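Long-range contacts in esterase YbfF (Escherichia coli, PDB 3BF7), which probably hydrolyses ester or thioester substrates, as an alpha/beta hydrolase whose helical cap helps to form a substrate-binding crevice: residues A129-V134 / W171-P176; Q140-A145 / L162-V167. The protein carries 1 engineered substitution. One frame throughout, in Å; residues are numbered along the deposited sequence.

Overall arrangement
From the N terminus the chain first builds much of the central sheet of the alpha/beta hydrolase fold, through strand 106-112, and then leaves it for the helical region that fits the cap of this esterase. Helix 125-136 opens contact 1 and helix 142-149 opens contact 2. The chain next runs through helix 156-163 into a turn and strand 166-167, closing contact 2; strand 170-171 and the start of helix 175-180 then close contact 1. The smaller loop therefore lies wholly within the larger. The two meet where Val134 packs on Phe166 and where Arg172 N probably bonds to Ser165 O, so four helices and the small antiparallel hairpin are tied together.

Contact 1. Residues A129-V134 / W171-P176; sequences AAINAV and WRFNVP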
loop_
_atom_site.group_PDB
_atom_site.type_symbol
_atom_site.label_atom_id
_atom_site.label_comp_id
_atom_site.label_asym_id
_atom_site.label_seq_id
_atom_site.Cartn_x
_atom_site.Cartn_y
_atom_site.Cartn_z
ATOM N N ALA A 129 -8.116 18.930 -0.004
ATOM C CA ALA A 129 -8.523 20.239 0.501
ATOM C C ALA A 129 -8.061 20.420 1.948
ATOM O O ALA A 129 -7.596 21.495 2.334
ATOM C CB ALA A 129 -10.040 20.389 0.409
ATOM N N ALA A 130 -8.192 19.365 2.745
ATOM C CA ALA A 130 -7.780 19.404 4.145
ATOM C C ALA A 130 -6.267 19.575 4.248
ATOM O O ALA A 130 -5.771 20.356 5.064
ATOM C CB ALA A 130 -8.211 18.125 4.850
ATOM N N ILE A 131 -5.539 18.828 3.424
ATOM C CA ILE A 131 -4.083 18.896 3.402
ATOM C C ILE A 131 -3.627 20.309 3.043
ATOM O O ILE A 131 -2.745 20.875 3.694
ATOM C CB ILE A 131 -3.520 17.875 2.380
ATOM C CG1 ILE A 131 -3.689 16.458 2.935
ATOM C CG2 ILE A 131 -2.059 18.174 2.066
ATOM C CD1 ILE A 131 -3.405 15.362 1.934
ATOM N N ASN A 132 -4.243 20.886 2.018
ATOM C CA ASN A 132 -3.882 22.229 1.586
ATOM C C ASN A 132 -4.247 23.283 2.627
ATOM O O ASN A 132 -3.515 24.257 2.813
ATOM C CB ASN A 132 -4.554 22.555 0.249
ATOM C CG ASN A 132 -4.171 23.926 -0.278
ATOM O OD1 ASN A 132 -4.779 24.936 0.080
ATOM N ND2 ASN A 132 -3.147 23.969 -1.123
ATOM N N ALA A 133 -5.370 23.087 3.311
ATOM C CA ALA A 133 -5.803 24.030 4.335
ATOM C C ALA A 133 -4.781 24.057 5.469
ATOM O O ALA A 133 -4.473 25.116 6.016
ATOM C CB ALA A 133 -7.176 23.636 4.868
ATOM N N VAL A 134 -4.259 22.887 5.825
ATOM C CA VAL A 134 -3.262 22.809 6.884
ATOM C C VAL A 134 -2.005 23.564 6.462
ATOM O O VAL A 134 -1.446 24.339 7.241
ATOM C CB VAL A 134 -2.889 21.339 7.201
ATOM C CG1 VAL A 134 -1.643 21.293 8.080
ATOM C CG2 VAL A 134 -4.047 20.650 7.903
ATOM N N TRP A 171 4.259 18.284 5.201
ATOM C CA TRP A 171 3.750 16.983 4.791
ATOM C C TRP A 171 4.901 16.176 4.211
ATOM O O TRP A 171 5.675 16.683 3.400
ATOM C CB TRP A 171 2.653 17.135 3.735
ATOM C CG TRP A 171 1.411 17.768 4.262
ATOM C CD1 TRP A 171 0.949 19.024 3.989
ATOM C CD2 TRP A 171 0.480 17.183 5.175
ATOM N NE1 TRP A 171 -0.217 19.257 4.679
ATOM C CE2 TRP A 171 -0.527 18.144 5.416
ATOM C CE3 TRP A 171 0.399 15.940 5.816
ATOM C CZ2 TRP A 171 -1.607 17.899 6.269
ATOM C CZ3 TRP A 171 -0.675 15.696 6.665
ATOM C CH2 TRP A 171 -1.663 16.672 6.883
ATOM N N ARG A 172 5.014 14.920 4.629
ATOM C CA ARG A 172 6.071 14.046 4.136
ATOM C C ARG A 172 5.836 13.676 2.675
ATOM O O ARG A 172 6.789 13.496 1.914
ATOM C CB ARG A 172 6.159 12.781 4.999
ATOM C CG ARG A 172 6.893 12.978 6.329
ATOM C CD ARG A 172 8.389 13.133 6.088
ATOM N NE ARG A 172 9.138 13.671 7.224
ATOM C CZ ARG A 172 9.676 12.944 8.200
ATOM N NH1 ARG A 172 9.555 11.623 8.206
ATOM N NH2 ARG A 172 10.372 13.542 9.158
ATOM N N PHE A 173 4.570 13.558 2.281
ATOM C CA PHE A 173 4.274 13.216 0.897
ATOM C C PHE A 173 4.297 14.446 -0.013
ATOM O O PHE A 173 4.130 15.581 0.439
ATOM C CB PHE A 173 2.947 12.438 0.780
ATOM C CG PHE A 173 1.835 12.950 1.656
ATOM C CD1 PHE A 173 1.281 14.206 1.447
ATOM C CD2 PHE A 173 1.318 12.153 2.675
ATOM C CE1 PHE A 173 0.221 14.659 2.235
ATOM C CE2 PHE A 173 0.261 12.596 3.465
ATOM C CZ PHE A 173 -0.286 13.851 3.245
ATOM N N ASN A 174 4.532 14.197 -1.298
ATOM C CA ASN A 174 4.650 15.233 -2.327
ATOM C C ASN A 174 3.275 15.610 -2.866
ATOM O O ASN A 174 2.835 15.089 -3.892
ATOM C CB ASN A 174 5.533 14.687 -3.450
ATOM C CG ASN A 174 5.992 15.755 -4.412
ATOM O OD1 ASN A 174 5.505 16.884 -4.391
ATOM N ND2 ASN A 174 6.935 15.398 -5.274
ATOM N N VAL A 175 2.611 16.541 -2.190
ATOM C CA VAL A 175 1.259 16.932 -2.562
ATOM C C VAL A 175 1.022 17.355 -4.013
ATOM O O VAL A 175 0.111 16.840 -4.660
ATOM C CB VAL A 175 0.722 18.022 -1.604
ATOM C CG1 VAL A 175 -0.732 18.336 -1.934
ATOM C CG2 VAL A 175 0.842 17.541 -0.161
ATOM N N PRO A 176 1.832 18.282 -4.553
ATOM C CA PRO A 176 1.604 18.695 -5.944
ATOM C C PRO A 176 1.662 17.549 -6.952
ATOM O O PRO A 176 0.890 17.514 -7.907
ATOM C CB PRO A 176 2.706 19.725 -6.183
ATOM C CG PRO A 176 2.909 20.319 -4.826
ATOM C CD PRO A 176 2.887 19.102 -3.931
#
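One polar bond joins the two segments: the indole NE1 of Trp171 donates to Ile131 O at 3.2 Å. It is bent, with an angle of 138° at the hydrogen, and the donor stands above the carbonyl plane. The same oxygen also takes a bond from the hydroxyl of Ser135, so this helix carbonyl has two side-chain partners.

Aromatic contacts flank that bond. In Ile131, CG2 lies anti to the backbone N (CG1 at chi1 -72°), which sets this methyl over one face of the indole, 3.6 Å from the centroid of the five-membered ring, a CH-pi contact. Val134 instead meets the ring edge, its CB 3.8 Å from CZ2 of Trp171.

Apolar contacts complete the grip on Ile131. Its CD1 reaches tip to tip toward Phe173, 3.7 Å from CZ, while CG2 also touches CG2 of Val175 at 3.7 Å. Phe173 in turn packs edge-to-face with Phe26.

Ile131 thus works through both branches and its carbonyl, joining helix 125-136 to the end of the hairpin and the start of helix 175-180. Apolar contacts make up most of this interface; the bent bond, with Ile131 CG2 and Val134, probably helps set the indole's turn.

Contact 2. Residues Q140-A145 / L162-V167; sequences QTRQQA and LLKSFV
Two flat groups organise this contact: Arg142's guanidinium and the Phe166 ring. Over one guanidinium face lie Leu163 O and Lys164 CA; at its edge, in plane, are Phe166 O and Val167 CG2. Ala145 CB sits over one face of the Phe166 ring, 4.1 Å from the centroid in a CH-pi contact, while Thr141 C lies at the ring edge.

The extended chain of Arg142 carries NE to Phe166 O at 3.0 Å, in a nearly straight bond (171°) lying in both the guanidinium and carbonyl planes. Leu163 O is equally near NE but badly angled; it instead accepts from Phe166 N, closing a type I turn. The carbonyl oxygens of Leu163, Lys164 and Phe166 would probably favour the arginine charge, though like-charged Lys164 lies nearby. Leu163 CD2 meets Ala145 CB at 3.6 Å. An alanine in place of Phe166 would take the ring from Ala145 CB and one side of Val134, and would probably loosen the seat of helix 142-149.

Thr141 OG1 accepts from Gln144 N and Gln144 OE1 from Thr141 N, a capping box; OE1 accepts from Gln140 N as well. Helix 142-149 rests against helix 156-163 and strand 166-167, with Trp171 packing on Phe166.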
loop_
_atom_site.group_PDB
_atom_site.type_symbol
_atom_site.label_atom_id
_atom_site.label_comp_id
_atom_site.label_asym_id
_atom_site.label_seq_id
_atom_site.Cartn_x
_atom_site.Cartn_y
_atom_site.Cartn_z
ATOM N N GLN A 140 1.586 24.030 13.189
ATOM C CA GLN A 140 2.922 23.456 13.303
ATOM C C GLN A 140 2.884 22.053 13.902
ATOM O O GLN A 140 3.676 21.190 13.524
ATOM C CB GLN A 140 3.809 24.354 14.172
ATOM C CG GLN A 140 4.107 25.721 13.571
ATOM C CD GLN A 140 5.060 25.653 12.391
ATOM O OE1 GLN A 140 5.359 26.669 11.763
ATOM N NE2 GLN A 140 5.549 24.455 12.089
ATOM N N THR A 141 1.964 21.831 14.836
ATOM C CA THR A 141 1.834 20.531 15.487
ATOM C C THR A 141 0.688 19.725 14.894
ATOM O O THR A 141 -0.168 20.266 14.191
ATOM C CB THR A 141 1.576 20.683 16.995
ATOM O OG1 THR A 141 0.290 21.282 17.200
ATOM C CG2 THR A 141 2.644 21.557 17.632
ATOM N N ARG A 142 0.672 18.429 15.185
ATOM C CA ARG A 142 -0.376 17.554 14.679
ATOM C C ARG A 142 -1.722 17.915 15.297
ATOM O O ARG A 142 -2.765 17.778 14.656
ATOM C CB ARG A 142 -0.029 16.092 14.972
ATOM C CG ARG A 142 1.180 15.595 14.191
ATOM C CD ARG A 142 1.476 14.129 14.451
ATOM N NE ARG A 142 2.542 13.641 13.580
ATOM C CZ ARG A 142 3.010 12.398 13.587
ATOM N NH1 ARG A 142 2.507 11.500 14.423
ATOM N NH2 ARG A 142 3.988 12.051 12.759
ATOM N N GLN A 143 -1.698 18.386 16.539
ATOM C CA GLN A 143 -2.925 18.772 17.224
ATOM C C GLN A 143 -3.561 19.958 16.506
ATOM O O GLN A 143 -4.771 19.986 16.284
ATOM C CB GLN A 143 -2.626 19.141 18.678
ATOM C CG GLN A 143 -3.853 19.533 19.485
ATOM C CD GLN A 143 -3.528 19.799 20.941
ATOM O OE1 GLN A 143 -2.713 20.663 21.260
ATOM N NE2 GLN A 143 -4.164 19.051 21.835
ATOM N N GLN A 144 -2.737 20.934 16.140
ATOM C CA GLN A 144 -3.221 22.117 15.438
ATOM C C GLN A 144 -3.722 21.724 14.051
ATOM O O GLN A 144 -4.751 22.214 13.588
ATOM C CB GLN A 144 -2.103 23.152 15.306
ATOM C CG GLN A 144 -1.522 23.612 16.634
ATOM C CD GLN A 144 -0.401 24.620 16.462
ATOM O OE1 GLN A 144 0.561 24.377 15.733
ATOM N NE2 GLN A 144 -0.519 25.756 17.138
ATOM N N ALA A 145 -2.985 20.834 13.393
ATOM C CA ALA A 145 -3.354 20.373 12.062
ATOM C C ALA A 145 -4.674 19.612 12.105
ATOM O O ALA A 145 -5.533 19.791 11.241
ATOM C CB ALA A 145 -2.253 19.484 11.494
ATOM N N LEU A 162 -3.429 10.356 8.073
ATOM C CA LEU A 162 -2.754 11.395 7.307
ATOM C C LEU A 162 -1.721 12.133 8.150
ATOM O O LEU A 162 -0.622 12.427 7.680
ATOM C CB LEU A 162 -3.780 12.392 6.759
ATOM C CG LEU A 162 -4.766 11.826 5.732
ATOM C CD1 LEU A 162 -5.850 12.850 5.446
ATOM C CD2 LEU A 162 -4.028 11.445 4.457
ATOM N N LEU A 163 -2.073 12.422 9.400
ATOM C CA LEU A 163 -1.178 13.146 10.290
ATOM C C LEU A 163 0.122 12.416 10.610
ATOM O O LEU A 163 1.080 13.033 11.079
ATOM C CB LEU A 163 -1.915 13.529 11.576
ATOM C CG LEU A 163 -2.964 14.628 11.378
ATOM C CD1 LEU A 163 -3.733 14.849 12.673
ATOM C CD2 LEU A 163 -2.280 15.918 10.938
ATOM N N LYS A 164 0.169 11.111 10.361
ATOM C CA LYS A 164 1.396 10.363 10.597
ATOM C C LYS A 164 2.469 10.945 9.679
ATOM O O LYS A 164 3.664 10.830 9.953
ATOM C CB LYS A 164 1.200 8.880 10.280
ATOM C CG LYS A 164 0.261 8.148 11.225
ATOM C CD LYS A 164 0.833 8.066 12.628
ATOM C CE LYS A 164 -0.041 7.203 13.526
ATOM N NZ LYS A 164 0.582 7.001 14.863
ATOM N N SER A 165 2.030 11.576 8.591
ATOM C CA SER A 165 2.941 12.178 7.626
ATOM C C SER A 165 3.118 13.683 7.813
ATOM O O SER A 165 3.694 14.352 6.958
ATOM C CB SER A 165 2.464 11.886 6.200
ATOM O OG SER A 165 2.664 10.524 5.868
ATOM N N PHE A 166 2.614 14.219 8.922
ATOM C CA PHE A 166 2.763 15.643 9.197
ATOM C C PHE A 166 3.872 15.764 10.235
ATOM O O PHE A 166 3.685 15.410 11.397
ATOM C CB PHE A 166 1.461 16.236 9.745
ATOM C CG PHE A 166 1.463 17.738 9.812
ATOM C CD1 PHE A 166 1.539 18.497 8.649
ATOM C CD2 PHE A 166 1.407 18.396 11.036
ATOM C CE1 PHE A 166 1.559 19.888 8.700
ATOM C CE2 PHE A 166 1.427 19.791 11.100
ATOM C CZ PHE A 166 1.503 20.537 9.929
ATOM N N VAL A 167 5.034 16.245 9.805
ATOM C CA VAL A 167 6.184 16.385 10.695
ATOM C C VAL A 167 6.876 17.728 10.484
ATOM O O VAL A 167 7.031 18.184 9.351
ATOM C CB VAL A 167 7.213 15.254 10.449
ATOM C CG1 VAL A 167 8.313 15.309 11.497
ATOM C CG2 VAL A 167 6.518 13.904 10.471
#